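Local coordinates for uncharacterized protein (Enterococcus faecalis, PDB 3D3Y), which is of unknown function but is probably a member of the M16 metallopeptidase family, perhaps non-catalytic, that may bind a metal ion, at residues I17-Y22 against F204-V209; V25-R30 against M92-D97; E148-Y153 against E248-A253; S255-A260 against I415-G420. All blocks are in the same frame, centred on the assembly; numbering follows the deposited sequence.

Contact 1: residues I17-Y22 against F204-V209; sequences IPTEKY and FVLGDV. With EDO (1,2-ethanediol), chain F.
Ile17 and Pro18 pair in parallel with Leu206 and Gly207 where two strands end: Ile17 N gives a nearly straight hydrogen bond (173°) to Val205 O at 2.7 Å, Gly207 N bonds to Ile17 O, and Thr19 N reaches Gly207 O at 3.0 Å from above the carbonyl plane. The register needs no N-H from Pro18, so a proline, which has none, fits there. Gly207 has backbone angles at which a CB would jam against the preceding carbonyl. Leu206 CD1 lies 3.6 Å from Ile17 CG2 and wedges equally close to Thr19 CG2; Leu206 CD2 approaches Tyr22 CE2. Ile17 CD1 meets the Phe204 ring edge at CD1, 3.7 Å away. With Thr19 OG1 anti to the backbone N (chi1 175°), the hydroxyl accepts from Lys21 N in an ST turn, and Glu20 N bonds to O1 of an ethanediol, probably from the crystallisation liquor. Thr19, Tyr22, Phe204 and Leu206 pack under helix 368-380; Val205 and Val209 meet helix 211-219, and backbone bonds join Leu206 to Arg26 of strand 24-34.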
loop_
_atom_site.group_PDB
_atom_site.type_symbol
_atom_site.label_atom_id
_atom_site.label_comp_id
_atom_site.label_asym_id
_atom_site.label_seq_id
_atom_site.Cartn_x
_atom_site.Cartn_y
_atom_site.Cartn_z
ATOM N N ILE A 17 -5.266 21.177 -4.808
ATOM C CA ILE A 17 -5.933 20.670 -6.001
ATOM C C ILE A 17 -7.376 21.199 -6.007
ATOM O O ILE A 17 -8.284 20.603 -5.384
ATOM C CB ILE A 17 -5.887 19.103 -6.137
ATOM C CG1 ILE A 17 -4.452 18.561 -6.076
ATOM C CG2 ILE A 17 -6.474 18.658 -7.504
ATOM C CD1 ILE A 17 -3.945 18.312 -4.726
ATOM N N PRO A 18 -7.592 22.350 -6.685
ATOM C CA PRO A 18 -8.913 22.969 -6.753
ATOM C C PRO A 18 -9.825 22.145 -7.635
ATOM O O PRO A 18 -9.411 21.679 -8.693
ATOM C CB PRO A 18 -8.650 24.336 -7.434
ATOM C CG PRO A 18 -7.185 24.512 -7.401
ATOM C CD PRO A 18 -6.591 23.138 -7.421
ATOM N N THR A 19 -11.067 21.984 -7.204
ATOM C CA THR A 19 -12.058 21.258 -7.974
ATOM C C THR A 19 -13.439 21.608 -7.438
ATOM O O THR A 19 -13.577 21.935 -6.262
ATOM C CB THR A 19 -11.836 19.735 -7.899
ATOM O OG1 THR A 19 -12.896 19.078 -8.584
ATOM C CG2 THR A 19 -11.767 19.212 -6.425
ATOM N N GLU A 20 -14.444 21.572 -8.305
ATOM C CA GLU A 20 -15.817 21.787 -7.872
ATOM C C GLU A 20 -16.596 20.462 -7.865
ATOM O O GLU A 20 -17.826 20.444 -7.753
ATOM C CB GLU A 20 -16.486 22.824 -8.782
ATOM C CG GLU A 20 -16.069 24.246 -8.458
ATOM C CD GLU A 20 -16.688 25.255 -9.404
ATOM O OE1 GLU A 20 -16.485 25.117 -10.621
ATOM O OE2 GLU A 20 -17.379 26.183 -8.928
ATOM N N LYS A 21 -15.857 19.357 -7.979
ATOM C CA LYS A 21 -16.435 18.037 -8.134
ATOM C C LYS A 21 -17.079 17.541 -6.832
ATOM O O LYS A 21 -18.008 16.732 -6.878
ATOM C CB LYS A 21 -15.356 17.058 -8.621
ATOM C CG LYS A 21 -15.859 15.674 -9.033
ATOM C CD LYS A 21 -14.843 14.928 -9.942
ATOM C CE LYS A 21 -15.239 13.439 -10.143
ATOM N NZ LYS A 21 -14.786 12.893 -11.478
ATOM N N TYR A 22 -16.611 18.066 -5.698
ATOM C CA TYR A 22 -17.017 17.578 -4.363
ATOM C C TYR A 22 -17.599 18.642 -3.444
ATOM O O TYR A 22 -17.291 19.817 -3.581
ATOM C CB TYR A 22 -15.837 16.906 -3.671
ATOM C CG TYR A 22 -15.219 15.837 -4.548
ATOM C CD1 TYR A 22 -15.882 14.618 -4.774
ATOM C CD2 TYR A 22 -13.990 16.054 -5.178
ATOM C CE1 TYR A 22 -15.323 13.631 -5.599
ATOM C CE2 TYR A 22 -13.426 15.081 -6.008
ATOM C CZ TYR A 22 -14.098 13.880 -6.218
ATOM O OH TYR A 22 -13.546 12.920 -7.038
ATOM N N PHE A 204 -1.688 17.632 0.995
ATOM C CA PHE A 204 -2.608 17.775 -0.127
ATOM C C PHE A 204 -3.977 18.244 0.340
ATOM O O PHE A 204 -4.497 17.789 1.380
ATOM C CB PHE A 204 -2.752 16.439 -0.857
ATOM C CG PHE A 204 -1.530 16.044 -1.616
ATOM C CD1 PHE A 204 -1.471 16.209 -2.990
ATOM C CD2 PHE A 204 -0.421 15.505 -0.951
ATOM C CE1 PHE A 204 -0.329 15.860 -3.694
ATOM C CE2 PHE A 204 0.718 15.149 -1.660
ATOM C CZ PHE A 204 0.762 15.319 -3.018
ATOM N N VAL A 205 -4.555 19.153 -0.439
ATOM C CA VAL A 205 -5.898 19.627 -0.203
ATOM C C VAL A 205 -6.633 19.545 -1.524
ATOM O O VAL A 205 -6.245 20.197 -2.500
ATOM C CB VAL A 205 -5.919 21.097 0.331
ATOM C CG1 VAL A 205 -7.357 21.522 0.599
ATOM C CG2 VAL A 205 -5.087 21.191 1.595
ATOM N N LEU A 206 -7.683 18.726 -1.548
ATOM C CA LEU A 206 -8.499 18.518 -2.733
ATOM C C LEU A 206 -9.925 18.955 -2.426
ATOM O O LEU A 206 -10.600 18.373 -1.536
ATOM C CB LEU A 206 -8.466 17.041 -3.162
ATOM C CG LEU A 206 -9.519 16.609 -4.199
ATOM C CD1 LEU A 206 -9.035 16.969 -5.569
ATOM C CD2 LEU A 206 -9.773 15.137 -4.127
ATOM N N GLY A 207 -10.395 19.961 -3.158
ATOM C CA GLY A 207 -11.765 20.452 -2.955
ATOM C C GLY A 207 -11.935 21.839 -3.551
ATOM O O GLY A 207 -11.012 22.347 -4.229
ATOM N N ASP A 208 -13.098 22.451 -3.302
ATOM C CA ASP A 208 -13.381 23.794 -3.803
ATOM C C ASP A 208 -12.723 24.782 -2.866
ATOM O O ASP A 208 -13.363 25.370 -1.999
ATOM C CB ASP A 208 -14.893 24.036 -3.896
ATOM C CG ASP A 208 -15.246 25.380 -4.549
ATOM O OD1 ASP A 208 -14.351 26.114 -5.026
ATOM O OD2 ASP A 208 -16.446 25.687 -4.603
ATOM N N VAL A 209 -11.417 24.927 -3.046
ATOM C CA VAL A 209 -10.581 25.773 -2.214
ATOM C C VAL A 209 -9.663 26.596 -3.123
ATOM O O VAL A 209 -9.476 26.257 -4.297
ATOM C CB VAL A 209 -9.688 24.928 -1.262
ATOM C CG1 VAL A 209 -10.529 24.229 -0.198
ATOM C CG2 VAL A 209 -8.864 23.912 -2.055
HETATM C C1 EDO F . -13.925 20.098 -11.872
HETATM O O1 EDO F . -14.390 21.298 -11.250
HETATM C C2 EDO F . -12.478 19.823 -11.480
HETATM O O2 EDO F . -12.103 18.527 -11.969
HETATM O O HOH W 1 -15.157 21.164 -1.563
#

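Contact 2: residues V25-R30 against M92-D97; sequences VRLLVR and MNIVND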
loop_
_atom_site.group_PDB
_atom_site.type_symbol
_atom_site.label_atom_id
_atom_site.label_comp_id
_atom_site.label_asym_id
_atom_site.label_seq_id
_atom_site.Cartn_x
_atom_site.Cartn_y
_atom_site.Cartn_z
ATOM N N VAL A 25 -13.968 18.647 1.476
ATOM C CA VAL A 25 -12.561 18.952 1.252
ATOM C C VAL A 25 -11.756 17.834 1.914
ATOM O O VAL A 25 -11.969 17.523 3.082
ATOM C CB VAL A 25 -12.185 20.297 1.847
ATOM C CG1 VAL A 25 -10.685 20.558 1.671
ATOM C CG2 VAL A 25 -13.002 21.421 1.169
ATOM N N ARG A 26 -10.890 17.183 1.140
ATOM C CA ARG A 26 -10.057 16.130 1.679
ATOM C C ARG A 26 -8.713 16.750 1.960
ATOM O O ARG A 26 -8.217 17.571 1.163
ATOM C CB ARG A 26 -9.863 15.036 0.651
ATOM C CG ARG A 26 -11.122 14.552 0.039
ATOM C CD ARG A 26 -11.513 13.250 0.644
ATOM N NE ARG A 26 -12.833 12.838 0.178
ATOM C CZ ARG A 26 -13.556 11.906 0.788
ATOM N NH1 ARG A 26 -13.052 11.298 1.871
ATOM N NH2 ARG A 26 -14.769 11.594 0.325
ATOM N N LEU A 27 -8.128 16.337 3.079
ATOM C CA LEU A 27 -6.785 16.722 3.460
ATOM C C LEU A 27 -5.965 15.475 3.722
ATOM O O LEU A 27 -6.461 14.490 4.316
ATOM C CB LEU A 27 -6.792 17.568 4.737
ATOM C CG LEU A 27 -7.501 18.927 4.745
ATOM C CD1 LEU A 27 -8.964 18.729 5.090
ATOM C CD2 LEU A 27 -6.836 19.805 5.778
ATOM N N LEU A 28 -4.710 15.520 3.280
ATOM C CA LEU A 28 -3.766 14.421 3.487
ATOM C C LEU A 28 -2.445 15.017 3.874
ATOM O O LEU A 28 -1.912 15.875 3.151
ATOM C CB LEU A 28 -3.636 13.570 2.227
ATOM C CG LEU A 28 -2.498 12.533 2.171
ATOM C CD1 LEU A 28 -2.706 11.365 3.191
ATOM C CD2 LEU A 28 -2.393 12.045 0.723
ATOM N N VAL A 29 -1.932 14.597 5.030
ATOM C CA VAL A 29 -0.558 14.892 5.391
ATOM C C VAL A 29 0.229 13.579 5.311
ATOM O O VAL A 29 -0.068 12.612 6.062
ATOM C CB VAL A 29 -0.451 15.485 6.785
ATOM C CG1 VAL A 29 0.996 15.956 7.053
ATOM C CG2 VAL A 29 -1.451 16.651 6.945
ATOM N N ARG A 30 1.192 13.527 4.385
ATOM C CA ARG A 30 1.928 12.283 4.168
ATOM C C ARG A 30 3.413 12.431 4.519
ATOM O O ARG A 30 4.139 13.252 3.910
ATOM C CB ARG A 30 1.696 11.729 2.753
ATOM C CG ARG A 30 2.480 10.428 2.462
ATOM C CD ARG A 30 1.934 9.637 1.247
ATOM N NE ARG A 30 0.628 9.035 1.512
ATOM C CZ ARG A 30 -0.265 8.718 0.571
ATOM N NH1 ARG A 30 -0.013 8.944 -0.727
ATOM N NH2 ARG A 30 -1.416 8.153 0.934
HETATM N N MSE A 92 -8.096 13.603 6.554
HETATM C CA MSE A 92 -9.297 14.247 7.051
HETATM C C MSE A 92 -10.230 14.543 5.894
HETATM O O MSE A 92 -9.782 14.857 4.773
HETATM C CB MSE A 92 -8.983 15.581 7.712
HETATM C CG MSE A 92 -8.475 15.516 9.098
HETATM SE SE MSE A 92 -8.352 17.314 9.863
HETATM C CE MSE A 92 -10.087 17.598 10.586
ATOM N N ASN A 93 -11.525 14.464 6.181
ATOM C CA ASN A 93 -12.605 14.869 5.261
ATOM C C ASN A 93 -13.476 15.855 6.063
ATOM O O ASN A 93 -13.870 15.569 7.210
ATOM C CB ASN A 93 -13.401 13.631 4.815
ATOM C CG ASN A 93 -14.324 13.885 3.596
ATOM O OD1 ASN A 93 -15.402 13.261 3.481
ATOM N ND2 ASN A 93 -13.901 14.752 2.678
ATOM N N ILE A 94 -13.713 17.031 5.498
ATOM C CA ILE A 94 -14.528 18.078 6.122
ATOM C C ILE A 94 -15.519 18.639 5.121
ATOM O O ILE A 94 -15.257 18.656 3.902
ATOM C CB ILE A 94 -13.641 19.238 6.639
ATOM C CG1 ILE A 94 -12.888 19.895 5.469
ATOM C CG2 ILE A 94 -12.649 18.697 7.647
ATOM C CD1 ILE A 94 -11.918 20.967 5.887
ATOM N N VAL A 95 -16.656 19.103 5.623
ATOM C CA VAL A 95 -17.666 19.705 4.765
ATOM C C VAL A 95 -17.163 21.089 4.372
ATOM O O VAL A 95 -16.588 21.779 5.195
ATOM C CB VAL A 95 -19.017 19.852 5.490
ATOM C CG1 VAL A 95 -20.003 20.542 4.599
ATOM C CG2 VAL A 95 -19.588 18.483 5.969
ATOM N N ASN A 96 -17.357 21.477 3.118
ATOM C CA ASN A 96 -16.928 22.809 2.622
ATOM C C ASN A 96 -17.751 23.932 3.287
ATOM O O ASN A 96 -18.948 23.742 3.569
ATOM C CB ASN A 96 -17.055 22.834 1.099
ATOM C CG ASN A 96 -16.428 24.069 0.467
ATOM O OD1 ASN A 96 -16.924 25.181 0.652
ATOM N ND2 ASN A 96 -15.321 23.875 -0.281
ATOM N N ASP A 97 -17.121 25.084 3.554
ATOM C CA ASP A 97 -17.825 26.266 4.130
ATOM C C ASP A 97 -19.117 26.628 3.400
ATOM O O ASP A 97 -20.045 27.170 4.003
ATOM C CB ASP A 97 -16.939 27.527 4.140
ATOM C CG ASP A 97 -15.861 27.485 5.208
ATOM O OD1 ASP A 97 -16.158 27.165 6.397
ATOM O OD2 ASP A 97 -14.700 27.790 4.850
#
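Arg26 and Asn93 form a non-hydrogen-bonded antiparallel pair, and their flat ends lie stacked, guanidinium and amide planes only 6° apart. Asn93 ND2 sits 3.2 Å above the guanidinium plane of Arg26, offset toward its rim; both ND2 and the underlying Arg26 NE are donors, so this is a stack and not a bond. The bend at chi2 of Arg26 (-102°) turns its CD off the straight path and helps bring the chain over the amide. Asn93 ND2 also bonds weakly to Val25 O. The pairs beside it, Val25 with Ile94 and Leu27 with Met92, are each tied by two backbone hydrogen bonds, of which Val25 N to Ile94 O, at 2.7 Å, is the shortest. Ile94 CG1 takes the crowded position between backbone N and carbonyl carbon (chi1 62°), 3.7 Å from Val25 CB, and Ile94 CD1 meets Leu27 CD1 at 3.8 Å. Helix 105-118 closes over Leu27, Met92 (present as selenomethionine) and Ile94. Further out, Thr24 OG1 accepts from Asn93 ND2, which would help set the turn of the amide; Asn96 ND2 bonds to Asp208 O, and its OD1 accepts from His98 N. At these three pairs, then, hydrocarbon lies on the helix side, and a flat polar stack without a mutual hydrogen bond on the partly exposed side.

Contact 3: residues E148-Y153 against E248-A253; sequences EDKQTY and EREVLA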
loop_
_atom_site.group_PDB
_atom_site.type_symbol
_atom_site.label_atom_id
_atom_site.label_comp_id
_atom_site.label_asym_id
_atom_site.label_seq_id
_atom_site.Cartn_x
_atom_site.Cartn_y
_atom_site.Cartn_z
ATOM N N GLU A 148 -3.160 -15.238 11.686
ATOM C CA GLU A 148 -4.150 -16.324 11.756
ATOM C C GLU A 148 -4.861 -16.624 10.440
ATOM O O GLU A 148 -5.445 -17.693 10.274
ATOM C CB GLU A 148 -5.206 -16.045 12.820
ATOM C CG GLU A 148 -4.946 -16.760 14.143
ATOM C CD GLU A 148 -5.630 -16.061 15.323
ATOM O OE1 GLU A 148 -6.795 -15.591 15.156
ATOM O OE2 GLU A 148 -4.989 -15.974 16.406
ATOM N N ASP A 149 -4.861 -15.667 9.528
ATOM C CA ASP A 149 -5.366 -15.937 8.191
ATOM C C ASP A 149 -4.235 -16.570 7.402
ATOM O O ASP A 149 -3.236 -15.901 7.059
ATOM C CB ASP A 149 -5.836 -14.665 7.519
ATOM C CG ASP A 149 -6.436 -14.928 6.157
ATOM O OD1 ASP A 149 -5.690 -15.316 5.236
ATOM O OD2 ASP A 149 -7.654 -14.772 6.013
ATOM N N LYS A 150 -4.379 -17.860 7.121
ATOM C CA LYS A 150 -3.270 -18.640 6.553
ATOM C C LYS A 150 -2.874 -18.268 5.126
ATOM O O LYS A 150 -1.709 -18.446 4.735
ATOM C CB LYS A 150 -3.532 -20.136 6.688
ATOM C CG LYS A 150 -3.624 -20.607 8.143
ATOM C CD LYS A 150 -2.435 -20.116 8.950
ATOM C CE LYS A 150 -2.590 -20.541 10.410
ATOM N NZ LYS A 150 -1.544 -19.909 11.247
ATOM N N GLN A 151 -3.825 -17.765 4.354
ATOM C CA GLN A 151 -3.510 -17.215 3.033
ATOM C C GLN A 151 -2.602 -15.994 3.159
ATOM O O GLN A 151 -1.600 -15.914 2.470
ATOM C CB GLN A 151 -4.782 -16.915 2.208
ATOM C CG GLN A 151 -4.577 -15.951 0.991
ATOM C CD GLN A 151 -5.642 -16.106 -0.100
ATOM O OE1 GLN A 151 -6.683 -16.733 0.102
ATOM N NE2 GLN A 151 -5.370 -15.541 -1.273
ATOM N N THR A 152 -2.957 -15.068 4.053
ATOM C CA THR A 152 -2.177 -13.875 4.308
ATOM C C THR A 152 -0.815 -14.275 4.858
ATOM O O THR A 152 0.198 -13.791 4.373
ATOM C CB THR A 152 -2.897 -12.885 5.267
ATOM O OG1 THR A 152 -4.201 -12.605 4.754
ATOM C CG2 THR A 152 -2.141 -11.565 5.367
ATOM N N TYR A 153 -0.792 -15.176 5.837
ATOM C CA TYR A 153 0.467 -15.640 6.396
ATOM C C TYR A 153 1.430 -16.170 5.295
ATOM O O TYR A 153 2.604 -15.790 5.241
ATOM C CB TYR A 153 0.245 -16.710 7.470
ATOM C CG TYR A 153 1.574 -17.227 7.992
ATOM C CD1 TYR A 153 2.354 -16.439 8.843
ATOM C CD2 TYR A 153 2.083 -18.445 7.581
ATOM C CE1 TYR A 153 3.589 -16.875 9.291
ATOM C CE2 TYR A 153 3.316 -18.902 8.033
ATOM C CZ TYR A 153 4.063 -18.103 8.883
ATOM O OH TYR A 153 5.295 -18.529 9.342
ATOM N N GLU A 248 6.987 -24.792 5.557
ATOM C CA GLU A 248 6.642 -24.814 6.967
ATOM C C GLU A 248 5.450 -25.729 7.144
ATOM O O GLU A 248 4.561 -25.772 6.291
ATOM C CB GLU A 248 6.331 -23.411 7.492
ATOM C CG GLU A 248 7.515 -22.446 7.403
ATOM C CD GLU A 248 7.214 -21.064 7.956
ATOM O OE1 GLU A 248 6.165 -20.893 8.612
ATOM O OE2 GLU A 248 8.030 -20.139 7.708
ATOM N N ARG A 249 5.435 -26.466 8.250
ATOM C CA ARG A 249 4.322 -27.346 8.562
ATOM C C ARG A 249 3.503 -26.793 9.702
ATOM O O ARG A 249 4.063 -26.318 10.700
ATOM C CB ARG A 249 4.834 -28.723 8.949
ATOM C CG ARG A 249 5.510 -29.494 7.825
ATOM C CD ARG A 249 5.634 -30.984 8.209
ATOM N NE ARG A 249 4.407 -31.719 7.888
ATOM C CZ ARG A 249 4.295 -32.661 6.942
ATOM N NH1 ARG A 249 5.353 -33.029 6.209
ATOM N NH2 ARG A 249 3.114 -33.241 6.726
ATOM N N GLU A 250 2.172 -26.870 9.553
ATOM C CA GLU A 250 1.234 -26.377 10.551
ATOM C C GLU A 250 0.010 -27.254 10.456
ATOM O O GLU A 250 -0.232 -27.917 9.440
ATOM C CB GLU A 250 0.782 -24.932 10.235
ATOM C CG GLU A 250 1.797 -23.818 10.456
ATOM C CD GLU A 250 1.133 -22.434 10.508
ATOM O OE1 GLU A 250 -0.076 -22.383 10.857
ATOM O OE2 GLU A 250 1.821 -21.416 10.220
ATOM N N VAL A 251 -0.790 -27.238 11.508
ATOM C CA VAL A 251 -2.054 -27.974 11.511
ATOM C C VAL A 251 -2.999 -27.119 10.685
ATOM O O VAL A 251 -3.283 -25.975 11.057
ATOM C CB VAL A 251 -2.607 -28.159 12.916
ATOM C CG1 VAL A 251 -3.920 -28.909 12.851
ATOM C CG2 VAL A 251 -1.602 -28.936 13.834
ATOM N N LEU A 252 -3.458 -27.639 9.551
ATOM C CA LEU A 252 -4.282 -26.825 8.639
ATOM C C LEU A 252 -5.259 -27.748 7.986
ATOM O O LEU A 252 -4.991 -28.940 7.894
ATOM C CB LEU A 252 -3.417 -26.213 7.536
ATOM C CG LEU A 252 -2.145 -25.406 7.833
ATOM C CD1 LEU A 252 -1.256 -25.329 6.600
ATOM C CD2 LEU A 252 -2.487 -24.019 8.338
ATOM N N ALA A 253 -6.384 -27.216 7.509
ATOM C CA ALA A 253 -7.303 -28.024 6.703
ATOM C C ALA A 253 -7.019 -27.908 5.206
ATOM O O ALA A 253 -7.644 -28.608 4.411
ATOM C CB ALA A 253 -8.734 -27.667 6.993
#
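Lys150 and Tyr153, on the first turn of helix 150-162, reach across to Glu248 and Glu250 of edge strand 244-251 and to Leu252 after them, a helix-on-sheet surface contact. The turn is closed by a helix N-cap: Asp149 OD1 accepts from Thr152 N at 3.0 Å. Glu248 and Glu250, two residues apart in an extended strand, both point at the helix, and long acidic chains suit the gap because the backbones stay well apart. Lys150 and Glu250 meet tip to tip in a salt bridge, NZ standing 2.9 Å from OE1 on the syn lone pair of that oxygen; the lysine would favour the charged carboxylate. Nearer its root the lysine is hydrocarbon, and Lys150 CG packs 3.6 Å from Leu252 CD2. Tyr153 CG lies anti to the backbone N (chi1 177°), starting the ring off toward the strand, where the side chain also touches Leu418. Arg249, between the two glutamates, instead salt-bridges Glu419. Glu250 OE2 comes within 3.7 Å of Tyr153 CE2. Glu248 OE1 lies in the plane of the tyrosine ring, at its edge, and accepts from Tyr153 OH at 2.6 Å through its syn lone pair.

Contact 4: residues S255-A260 against I415-G420; sequences SKLNLA and IFFLEG. With ACT (acetate ion), chain C.
Lys256 to Leu259 pair with Leu418 to Ile415 as adjacent antiparallel strands of the five-stranded sheet in the C-terminal half, consistent with an alpha/beta domain of the M16 family. Backbone bonds come two to a hydrogen-bonded pair: Lys256 with Leu418 and Asn258 with Phe416, Asn258 N pointing almost straight (175°) at Phe416 O. Past the last pair a side chain takes over the ladder, for Gly420 N donates to Ser255 OG at 2.9 Å. A CB on Gly420 would come close to that hydroxyl. A bound acetate, probably from the crystallisation liquor, also lies by Ser255 OG, at a distance too short to be trusted, and is hydrogen-bonded to Gly323 N.

Apolar packing joins Leu257, Leu259, Ile415 and Phe417 on the face under helix 326-341. Leu257 CG lies anti to the backbone N (chi1 176°), and CD1 beyond it comes 3.6 Å from Ile415 CG2 and 4.0 Å from Phe417 CB.

The other face, toward helix 150-162, mixes polar and apolar groups. Lys256 and Leu418 run side by side, Lys256 CB lying 4.0 Å from Leu418 CB. The buried lysine's NZ is met by Gln254 OE1 and Tyr303 OH. Asn258, also buried, is satisfied by Thr319 N at OD1 and weakly by Ala154 O at ND2.

The Phe417 ring turns its edge to a carbonyl: Lys256 O lies near the ring plane, 3.4 Å from Phe417 CD1, while Glu419 CB stands 3.6 Å above one face.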
loop_
_atom_site.group_PDB
_atom_site.type_symbol
_atom_site.label_atom_id
_atom_site.label_comp_id
_atom_site.label_asym_id
_atom_site.label_seq_id
_atom_site.Cartn_x
_atom_site.Cartn_y
_atom_site.Cartn_z
ATOM N N SER A 255 -3.476 -26.762 2.505
ATOM C CA SER A 255 -2.084 -26.281 2.375
ATOM C C SER A 255 -2.036 -25.069 1.464
ATOM O O SER A 255 -2.950 -24.850 0.675
ATOM C CB SER A 255 -1.178 -27.382 1.822
ATOM O OG SER A 255 -1.127 -28.481 2.723
ATOM N N LYS A 256 -0.983 -24.276 1.570
ATOM C CA LYS A 256 -0.782 -23.124 0.703
ATOM C C LYS A 256 0.458 -23.338 -0.123
ATOM O O LYS A 256 1.498 -23.757 0.399
ATOM C CB LYS A 256 -0.625 -21.833 1.515
ATOM C CG LYS A 256 -1.737 -21.607 2.545
ATOM C CD LYS A 256 -3.099 -21.528 1.875
ATOM C CE LYS A 256 -4.244 -21.201 2.830
ATOM N NZ LYS A 256 -5.548 -21.186 2.052
ATOM N N LEU A 257 0.363 -23.061 -1.416
ATOM C CA LEU A 257 1.555 -23.156 -2.254
ATOM C C LEU A 257 1.689 -21.889 -3.083
ATOM O O LEU A 257 0.864 -21.624 -3.969
ATOM C CB LEU A 257 1.502 -24.438 -3.136
ATOM C CG LEU A 257 2.651 -24.621 -4.152
ATOM C CD1 LEU A 257 4.049 -24.728 -3.436
ATOM C CD2 LEU A 257 2.397 -25.850 -5.063
ATOM N N ASN A 258 2.720 -21.106 -2.785
ATOM C CA ASN A 258 2.897 -19.796 -3.412
ATOM C C ASN A 258 4.237 -19.675 -4.137
ATOM O O ASN A 258 5.238 -20.292 -3.736
ATOM C CB ASN A 258 2.803 -18.667 -2.356
ATOM C CG ASN A 258 1.465 -18.641 -1.631
ATOM O OD1 ASN A 258 0.434 -19.122 -2.135
ATOM N ND2 ASN A 258 1.472 -18.058 -0.424
ATOM N N LEU A 259 4.270 -18.849 -5.176
ATOM C CA LEU A 259 5.464 -18.719 -6.040
ATOM C C LEU A 259 5.683 -17.242 -6.294
ATOM O O LEU A 259 4.719 -16.496 -6.534
ATOM C CB LEU A 259 5.262 -19.398 -7.404
ATOM C CG LEU A 259 5.058 -20.907 -7.539
ATOM C CD1 LEU A 259 3.635 -21.326 -7.108
ATOM C CD2 LEU A 259 5.270 -21.266 -8.973
ATOM N N ALA A 260 6.949 -16.838 -6.286
ATOM C CA ALA A 260 7.330 -15.467 -6.562
ATOM C C ALA A 260 8.297 -15.421 -7.728
ATOM O O ALA A 260 9.316 -16.131 -7.743
ATOM C CB ALA A 260 7.968 -14.839 -5.338
ATOM N N ILE A 415 9.665 -20.261 -3.873
ATOM C CA ILE A 415 8.439 -21.023 -3.719
ATOM C C ILE A 415 8.275 -21.221 -2.213
ATOM O O ILE A 415 9.211 -21.685 -1.533
ATOM C CB ILE A 415 8.557 -22.447 -4.338
ATOM C CG1 ILE A 415 8.710 -22.399 -5.854
ATOM C CG2 ILE A 415 7.357 -23.345 -3.897
ATOM C CD1 ILE A 415 9.198 -23.702 -6.437
ATOM N N PHE A 416 7.105 -20.879 -1.684
ATOM C CA PHE A 416 6.846 -21.136 -0.280
ATOM C C PHE A 416 5.676 -22.091 -0.174
ATOM O O PHE A 416 4.621 -21.871 -0.793
ATOM C CB PHE A 416 6.543 -19.838 0.494
ATOM C CG PHE A 416 6.244 -20.081 1.957
ATOM C CD1 PHE A 416 7.270 -20.324 2.857
ATOM C CD2 PHE A 416 4.921 -20.150 2.409
ATOM C CE1 PHE A 416 6.983 -20.586 4.211
ATOM C CE2 PHE A 416 4.616 -20.417 3.755
ATOM C CZ PHE A 416 5.644 -20.639 4.655
ATOM N N PHE A 417 5.874 -23.150 0.600
ATOM C CA PHE A 417 4.888 -24.200 0.786
ATOM C C PHE A 417 4.505 -24.294 2.268
ATOM O O PHE A 417 5.343 -24.592 3.126
ATOM C CB PHE A 417 5.488 -25.512 0.260
ATOM C CG PHE A 417 4.588 -26.730 0.380
ATOM C CD1 PHE A 417 3.222 -26.648 0.141
ATOM C CD2 PHE A 417 5.142 -27.973 0.696
ATOM C CE1 PHE A 417 2.403 -27.790 0.211
ATOM C CE2 PHE A 417 4.328 -29.124 0.788
ATOM C CZ PHE A 417 2.952 -29.025 0.528
ATOM N N LEU A 418 3.242 -23.996 2.576
ATOM C CA LEU A 418 2.758 -24.140 3.944
ATOM C C LEU A 418 1.995 -25.435 3.968
ATOM O O LEU A 418 0.898 -25.522 3.407
ATOM C CB LEU A 418 1.873 -22.961 4.387
ATOM C CG LEU A 418 1.443 -22.912 5.867
ATOM C CD1 LEU A 418 2.642 -22.551 6.780
ATOM C CD2 LEU A 418 0.376 -21.893 6.049
ATOM N N GLU A 419 2.597 -26.447 4.598
ATOM C CA GLU A 419 2.138 -27.803 4.445
ATOM C C GLU A 419 1.318 -28.233 5.639
ATOM O O GLU A 419 1.801 -28.226 6.786
ATOM C CB GLU A 419 3.315 -28.755 4.224
ATOM C CG GLU A 419 2.888 -30.222 4.051
ATOM C CD GLU A 419 4.062 -31.145 3.698
ATOM O OE1 GLU A 419 5.125 -30.992 4.316
ATOM O OE2 GLU A 419 3.909 -32.007 2.799
ATOM N N GLY A 420 0.073 -28.614 5.362
ATOM C CA GLY A 420 -0.833 -29.027 6.405
ATOM C C GLY A 420 -0.407 -30.348 7.004
ATOM O O GLY A 420 -0.040 -31.275 6.277
HETATM C C ACT C . -3.770 -30.833 3.099
HETATM O O ACT C . -4.487 -30.252 3.944
HETATM O OXT ACT C . -2.769 -30.222 2.676
HETATM C CH3 ACT C . -4.109 -32.191 2.637
#

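Overall arrangement
From the N terminus, strand 12-18 leads to strand 24-34, whose contact 2 closes the first loop by pairing with strand 85-95. Contact 1 closes a longer loop around it when strand 200-207 returns between strands 12-18 and 24-34, so the two contacts share one sheet and touch. Contact 3 opens inside that longer loop, at helix 150-162, and closes beyond it at strand 244-251, thus crossing contact 1. Contact 4 follows in series, joining strand 255-262 to strand 411-421 near the C terminus; it touches contact 3 in the second sheet. Centres of contacts 1 and 4 lie about 46 Å apart, on opposite sides of the chain's centre.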